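Local coordinates for kirola (Actinidia deliciosa, PDB 4IGV), which is a kiwifruit allergen of the ripening-related, PR-10-like proteins, and probably binds small hydrophobic ligands in an internal cavity as its Bet v 1-like relatives do, at residues K9-F20 with I138-T146. Residues are numbered along the deposited sequence; the frame is centred on the assembly and turned at random. Where two conformers were deposited one is given.
Sequences KQVEILSDGIVF and IEITKDIET
E145 reaches from the last turn of helix 138-145 to the backbone at L14, where its OE1 accepts a hydrogen bond from L14 N (3.0 Å, 152° at the hydrogen), met nearly along its C-O axis. The carboxylate is thus held directly by L14 N and, through a water that donates both to OE2 and to the carbonyl O of E12, linked to E12. A chi1 of 77° tucks CG back over the main chain, and the straight chain beyond it carries the acid across; S15 OG lies 3.5 Å from E145 CB. Further in, T141 CG2 touches the F20 ring at CE1 and CZ (both 3.7 Å), while I144 CG2 lies 3.9 Å from F20 CD1. This is the Bet v 1 fold: its long C-terminal helix meets the first short helix, begun by D16 as N-cap, and the axes of segments 9-12 and 138-145 run at 16° to one another. Near K9, I138 CD1 meets V11 CG1 tip to tip at 4.0 Å, and the methylene chain of K9 crosses I138 at about a right angle, CG to CD1 3.8 Å. T141 OG1 accepts from W116 NE1 of strand 112-122 and also bonds C137 O; the F24 ring meets that of F20.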
ATOM      1  N   LYS A   9      -1.686  -7.832  -8.324  1.00 17.67           N
ATOM      2  CA  LYS A   9      -1.075  -9.054  -7.773  1.00 18.63           C
ATOM      3  C   LYS A   9      -1.819  -9.491  -6.526  1.00 16.94           C
ATOM      4  O   LYS A   9      -2.020  -8.694  -5.623  1.00 15.81           O
ATOM      5  CB  LYS A   9       0.400  -8.863  -7.398  1.00 20.89           C
ATOM      6  CG  LYS A   9       1.127 -10.155  -7.004  1.00 27.39           C
ATOM      7  CD  LYS A   9       1.529 -10.971  -8.227  1.00 37.30           C
ATOM      8  CE  LYS A   9       2.818 -11.833  -8.061  1.00 46.68           C
ATOM      9  NZ  LYS A   9       2.789 -12.832  -6.962  1.00 49.74           N
ATOM     10  N   GLN A  10      -2.210 -10.783  -6.529  1.00 18.42           N
ATOM     11  CA  GLN A  10      -2.907 -11.410  -5.411  1.00 18.98           C
ATOM     12  C   GLN A  10      -1.986 -12.403  -4.783  1.00 20.19           C
ATOM     13  O   GLN A  10      -1.445 -13.257  -5.466  1.00 23.78           O
ATOM     14  CB  GLN A  10      -4.155 -12.126  -5.871  1.00 21.50           C
ATOM     15  CG  GLN A  10      -4.968 -12.766  -4.736  1.00 22.64           C
ATOM     16  CD  GLN A  10      -6.302 -13.328  -5.196  1.00 32.44           C
ATOM     17  OE1 GLN A  10      -6.462 -13.761  -6.347  1.00 40.69           O
ATOM     18  NE2 GLN A  10      -7.289 -13.290  -4.303  1.00 38.69           N
ATOM     19  N   VAL A  11      -1.859 -12.309  -3.472  1.00 19.65           N
ATOM     20  CA  VAL A  11      -1.166 -13.343  -2.784  1.00 22.58           C
ATOM     21  C   VAL A  11      -1.946 -13.902  -1.625  1.00 19.29           C
ATOM     22  O   VAL A  11      -2.643 -13.175  -0.887  1.00 18.55           O
ATOM     23  CB  VAL A  11       0.203 -12.911  -2.311  1.00 26.04           C
ATOM     24  CG1 VAL A  11       1.149 -12.732  -3.492  1.00 29.73           C
ATOM     25  CG2 VAL A  11       0.045 -11.676  -1.483  1.00 21.31           C
ATOM     26  N   GLU A  12      -1.857 -15.217  -1.443  0.50 21.23           N
ATOM     27  CA  GLU A  12      -2.452 -15.871  -0.307  0.50 21.08           C
ATOM     28  C   GLU A  12      -1.569 -15.671   0.896  0.50 19.88           C
ATOM     29  O   GLU A  12      -0.336 -15.811   0.822  0.50 21.28           O
ATOM     30  CB  GLU A  12      -2.652 -17.367  -0.510  0.50 24.18           C
ATOM     31  CG  GLU A  12      -3.043 -18.137   0.780  0.50 25.73           C
ATOM     32  CD  GLU A  12      -4.547 -18.237   1.023  0.50 26.25           C
ATOM     33  OE1 GLU A  12      -5.318 -17.982   0.081  0.50 31.18           O
ATOM     34  OE2 GLU A  12      -4.959 -18.552   2.160  0.50 27.12           O
ATOM     35  N   ILE A  13      -2.229 -15.403   2.008  1.00 18.92           N
ATOM     36  CA  ILE A  13      -1.527 -15.143   3.253  1.00 21.20           C
ATOM     37  C   ILE A  13      -1.785 -16.189   4.266  1.00 24.39           C
ATOM     38  O   ILE A  13      -2.795 -16.894   4.228  1.00 24.15           O
ATOM     39  CB  ILE A  13      -1.815 -13.720   3.795  1.00 20.60           C
ATOM     40  CG1 ILE A  13      -3.287 -13.478   4.021  1.00 23.55           C
ATOM     41  CG2 ILE A  13      -1.307 -12.686   2.812  1.00 20.75           C
ATOM     42  CD1 ILE A  13      -3.529 -12.205   4.798  1.00 25.51           C
ATOM     43  N   LEU A  14      -0.817 -16.309   5.165  1.00 27.06           N
ATOM     44  CA  LEU A  14      -0.887 -17.290   6.220  1.00 30.85           C
ATOM     45  C   LEU A  14      -1.506 -16.707   7.474  1.00 31.96           C
ATOM     46  O   LEU A  14      -1.941 -17.463   8.342  1.00 35.59           O
ATOM     47  CB  LEU A  14       0.494 -17.887   6.489  1.00 34.54           C
ATOM     48  CG  LEU A  14       0.576 -19.397   6.217  1.00 39.58           C
ATOM     49  CD1 LEU A  14       2.005 -19.824   5.972  1.00 44.49           C
ATOM     50  CD2 LEU A  14      -0.043 -20.219   7.374  1.00 41.65           C
ATOM     51  N   SER A  15      -1.590 -15.384   7.549  1.00 27.45           N
ATOM     52  CA  SER A  15      -2.105 -14.743   8.698  1.00 26.34           C
ATOM     53  C   SER A  15      -3.600 -14.382   8.497  1.00 24.85           C
ATOM     54  O   SER A  15      -4.161 -14.659   7.491  1.00 25.53           O
ATOM     55  CB  SER A  15      -1.253 -13.530   8.986  1.00 26.16           C
ATOM     56  OG  SER A  15      -1.321 -12.596   7.927  1.00 27.66           O
ATOM     57  N   ASP A  16      -4.240 -13.844   9.510  1.00 24.69           N
ATOM     58  CA  ASP A  16      -5.661 -13.547   9.429  1.00 23.10           C
ATOM     59  C   ASP A  16      -5.869 -12.297   8.603  1.00 20.66           C
ATOM     60  O   ASP A  16      -5.326 -11.260   8.886  1.00 20.19           O
ATOM     61  CB  ASP A  16      -6.164 -13.313  10.849  1.00 24.57           C
ATOM     62  CG  ASP A  16      -7.713 -13.266  10.986  1.00 28.56           C
ATOM     63  OD1 ASP A  16      -8.475 -13.050  10.010  1.00 30.69           O
ATOM     64  OD2 ASP A  16      -8.168 -13.475  12.141  1.00 35.04           O
ATOM     65  N   GLY A  17      -6.719 -12.412   7.614  1.00 19.80           N
ATOM     66  CA  GLY A  17      -7.106 -11.284   6.795  1.00 17.85           C
ATOM     67  C   GLY A  17      -7.739 -10.166   7.567  1.00 17.12           C
ATOM     68  O   GLY A  17      -7.637  -9.013   7.176  1.00 16.64           O
ATOM     69  N   ILE A  18      -8.487 -10.498   8.614  1.00 16.82           N
ATOM     70  CA  ILE A  18      -9.114  -9.436   9.415  1.00 17.27           C
ATOM     71  C   ILE A  18      -8.054  -8.537  10.003  1.00 16.37           C
ATOM     72  O   ILE A  18      -8.179  -7.300  10.030  1.00 15.93           O
ATOM     73  CB  ILE A  18     -10.063  -9.987  10.462  1.00 18.20           C
ATOM     74  CG1 ILE A  18     -11.229 -10.755   9.829  1.00 22.41           C
ATOM     75  CG2 ILE A  18     -10.637  -8.821  11.349  1.00 21.03           C
ATOM     76  CD1 ILE A  18     -12.010 -11.704  10.855  1.00 27.62           C
ATOM     77  N   VAL A  19      -6.975  -9.132  10.481  1.00 17.80           N
ATOM     78  CA  VAL A  19      -5.878  -8.370  11.043  1.00 17.27           C
ATOM     79  C   VAL A  19      -5.135  -7.569   9.955  1.00 16.34           C
ATOM     80  O   VAL A  19      -4.804  -6.414  10.151  1.00 15.76           O
ATOM     81  CB  VAL A  19      -4.944  -9.281  11.820  1.00 18.88           C
ATOM     82  CG1 VAL A  19      -3.893  -8.455  12.481  1.00 20.62           C
ATOM     83  CG2 VAL A  19      -5.736 -10.072  12.863  1.00 22.50           C
ATOM     84  N   PHE A  20      -4.994  -8.121   8.765  1.00 14.00           N
ATOM     85  CA  PHE A  20      -4.325  -7.412   7.703  1.00 12.93           C
ATOM     86  C   PHE A  20      -5.092  -6.167   7.338  1.00 13.16           C
ATOM     87  O   PHE A  20      -4.548  -5.086   7.169  1.00 13.19           O
ATOM     88  CB  PHE A  20      -4.194  -8.355   6.502  1.00 14.65           C
ATOM     89  CG  PHE A  20      -3.117  -7.964   5.571  1.00 17.65           C
ATOM     90  CD1 PHE A  20      -1.868  -8.523   5.670  1.00 14.99           C
ATOM     91  CD2 PHE A  20      -3.335  -6.968   4.602  1.00 19.74           C
ATOM     92  CE1 PHE A  20      -0.844  -8.180   4.788  1.00 22.38           C
ATOM     93  CE2 PHE A  20      -2.340  -6.589   3.711  1.00 22.58           C
ATOM     94  CZ  PHE A  20      -1.056  -7.179   3.820  1.00 21.12           C
ATOM     95  N   ILE A 138       4.469  -6.473  -2.016  0.60 12.79           N
ATOM     96  CA  ILE A 138       4.347  -7.893  -1.726  0.60 12.56           C
ATOM     97  C   ILE A 138       5.284  -8.281  -0.576  0.60 12.51           C
ATOM     98  O   ILE A 138       4.935  -9.090   0.275  0.60 13.87           O
ATOM     99  CB  ILE A 138       4.576  -8.734  -2.973  0.60 13.32           C
ATOM    100  CG1 ILE A 138       3.456  -8.442  -4.004  0.60 14.57           C
ATOM    101  CG2 ILE A 138       4.595 -10.227  -2.626  0.60 14.41           C
ATOM    102  CD1 ILE A 138       2.084  -8.811  -3.549  0.60 16.51           C
ATOM    103  N   GLU A 139       6.463  -7.654  -0.542  0.50 13.25           N
ATOM    104  CA  GLU A 139       7.447  -7.928   0.528  0.50 13.95           C
ATOM    105  C   GLU A 139       6.875  -7.503   1.844  0.50 13.11           C
ATOM    106  O   GLU A 139       6.890  -8.233   2.835  0.50 13.16           O
ATOM    107  CB  GLU A 139       8.766  -7.153   0.342  0.50 14.19           C
ATOM    108  CG  GLU A 139       9.811  -7.703   1.343  0.50 18.59           C
ATOM    109  CD  GLU A 139      11.054  -6.873   1.577  0.50 26.45           C
ATOM    110  OE1 GLU A 139      11.494  -6.138   0.661  0.50 32.58           O
ATOM    111  OE2 GLU A 139      11.591  -7.009   2.718  0.50 26.21           O
ATOM    112  N   ILE A 140       6.347  -6.285   1.873  1.00 13.53           N
ATOM    113  CA  ILE A 140       5.681  -5.771   3.074  1.00 13.69           C
ATOM    114  C   ILE A 140       4.615  -6.759   3.552  1.00 12.69           C
ATOM    115  O   ILE A 140       4.533  -7.074   4.734  1.00 13.55           O
ATOM    116  CB  ILE A 140       5.106  -4.370   2.884  1.00 14.23           C
ATOM    117  CG1 ILE A 140       6.258  -3.376   2.791  1.00 16.63           C
ATOM    118  CG2 ILE A 140       4.161  -4.038   4.047  1.00 17.80           C
ATOM    119  CD1 ILE A 140       5.776  -2.023   2.282  1.00 20.50           C
ATOM    120  N   THR A 141       3.822  -7.272   2.605  1.00 12.37           N
ATOM    121  CA  THR A 141       2.788  -8.225   2.919  1.00 12.67           C
ATOM    122  C   THR A 141       3.378  -9.475   3.590  1.00 12.69           C
ATOM    123  O   THR A 141       2.867  -9.957   4.596  1.00 12.52           O
ATOM    124  CB  THR A 141       2.032  -8.633   1.631  1.00 12.30           C
ATOM    125  OG1 THR A 141       1.470  -7.450   1.034  1.00 13.18           O
ATOM    126  CG2 THR A 141       0.935  -9.650   1.897  1.00 14.44           C
ATOM    127  N   LYS A 142       4.471  -9.981   3.053  1.00 12.81           N
ATOM    128  CA  LYS A 142       5.125 -11.159   3.619  1.00 13.33           C
ATOM    129  C   LYS A 142       5.733 -10.887   4.991  1.00 12.35           C
ATOM    130  O   LYS A 142       5.675 -11.757   5.883  1.00 13.10           O
ATOM    131  CB  LYS A 142       6.154 -11.707   2.633  1.00 13.87           C
ATOM    132  CG  LYS A 142       5.522 -12.315   1.380  1.00 16.93           C
ATOM    133  CD  LYS A 142       6.543 -12.695   0.358  1.00 21.52           C
ATOM    134  CE  LYS A 142       5.897 -13.155  -0.917  1.00 23.91           C
ATOM    135  NZ  LYS A 142       6.957 -13.496  -1.912  1.00 30.77           N
ATOM    136  N   ASP A 143       6.246  -9.668   5.166  1.00 13.34           N
ATOM    137  CA  ASP A 143       6.765  -9.269   6.483  1.00 13.76           C
ATOM    138  C   ASP A 143       5.636  -9.229   7.506  1.00 12.35           C
ATOM    139  O   ASP A 143       5.844  -9.685   8.621  1.00 15.21           O
ATOM    140  CB  ASP A 143       7.473  -7.947   6.396  1.00 14.57           C
ATOM    141  CG  ASP A 143       8.843  -8.045   5.769  1.00 17.76           C
ATOM    142  OD1 ASP A 143       9.403  -9.164   5.633  1.00 19.84           O
ATOM    143  OD2 ASP A 143       9.425  -7.006   5.401  1.00 19.69           O
ATOM    144  N   ILE A 144       4.465  -8.710   7.100  1.00 13.11           N
ATOM    145  CA  ILE A 144       3.348  -8.652   8.049  1.00 14.24           C
ATOM    146  C   ILE A 144       2.898 -10.054   8.397  1.00 15.68           C
ATOM    147  O   ILE A 144       2.678 -10.391   9.564  1.00 16.90           O
ATOM    148  CB  ILE A 144       2.206  -7.813   7.488  1.00 15.22           C
ATOM    149  CG1 ILE A 144       2.596  -6.347   7.372  1.00 14.71           C
ATOM    150  CG2 ILE A 144       0.929  -8.042   8.311  1.00 15.47           C
ATOM    151  CD1 ILE A 144       1.635  -5.507   6.476  1.00 16.42           C
ATOM    152  N   GLU A 145       2.717 -10.896   7.385  1.00 15.57           N
ATOM    153  CA  GLU A 145       2.178 -12.242   7.642  1.00 17.27           C
ATOM    154  C   GLU A 145       3.065 -13.102   8.490  1.00 17.52           C
ATOM    155  O   GLU A 145       2.592 -13.997   9.177  1.00 20.97           O
ATOM    156  CB  GLU A 145       1.773 -12.920   6.306  1.00 19.94           C
ATOM    157  CG  GLU A 145       2.862 -13.431   5.523  1.00 19.35           C
ATOM    158  CD  GLU A 145       2.427 -14.071   4.150  1.00 16.87           C
ATOM    159  OE1 GLU A 145       1.636 -14.974   4.175  1.00 22.11           O
ATOM    160  OE2 GLU A 145       2.839 -13.504   3.099  1.00 21.51           O
ATOM    161  N   THR A 146       4.372 -12.834   8.487  1.00 16.57           N
ATOM    162  CA  THR A 146       5.335 -13.642   9.200  1.00 18.75           C
ATOM    163  C   THR A 146       5.823 -12.936  10.476  1.00 19.59           C
ATOM    164  O   THR A 146       6.732 -13.475  11.139  1.00 24.20           O
ATOM    165  CB  THR A 146       6.561 -13.999   8.343  1.00 17.56           C
ATOM    166  OG1 THR A 146       7.230 -12.823   7.882  1.00 17.47           O
ATOM    167  CG2 THR A 146       6.160 -14.868   7.168  1.00 17.38           C
TER
HETATM  168  O   HOH W   1       5.264 -13.296  -4.649  1.00 38.38           O
HETATM  169  O   HOH W   2       2.118 -14.548   0.954  1.00 26.27           O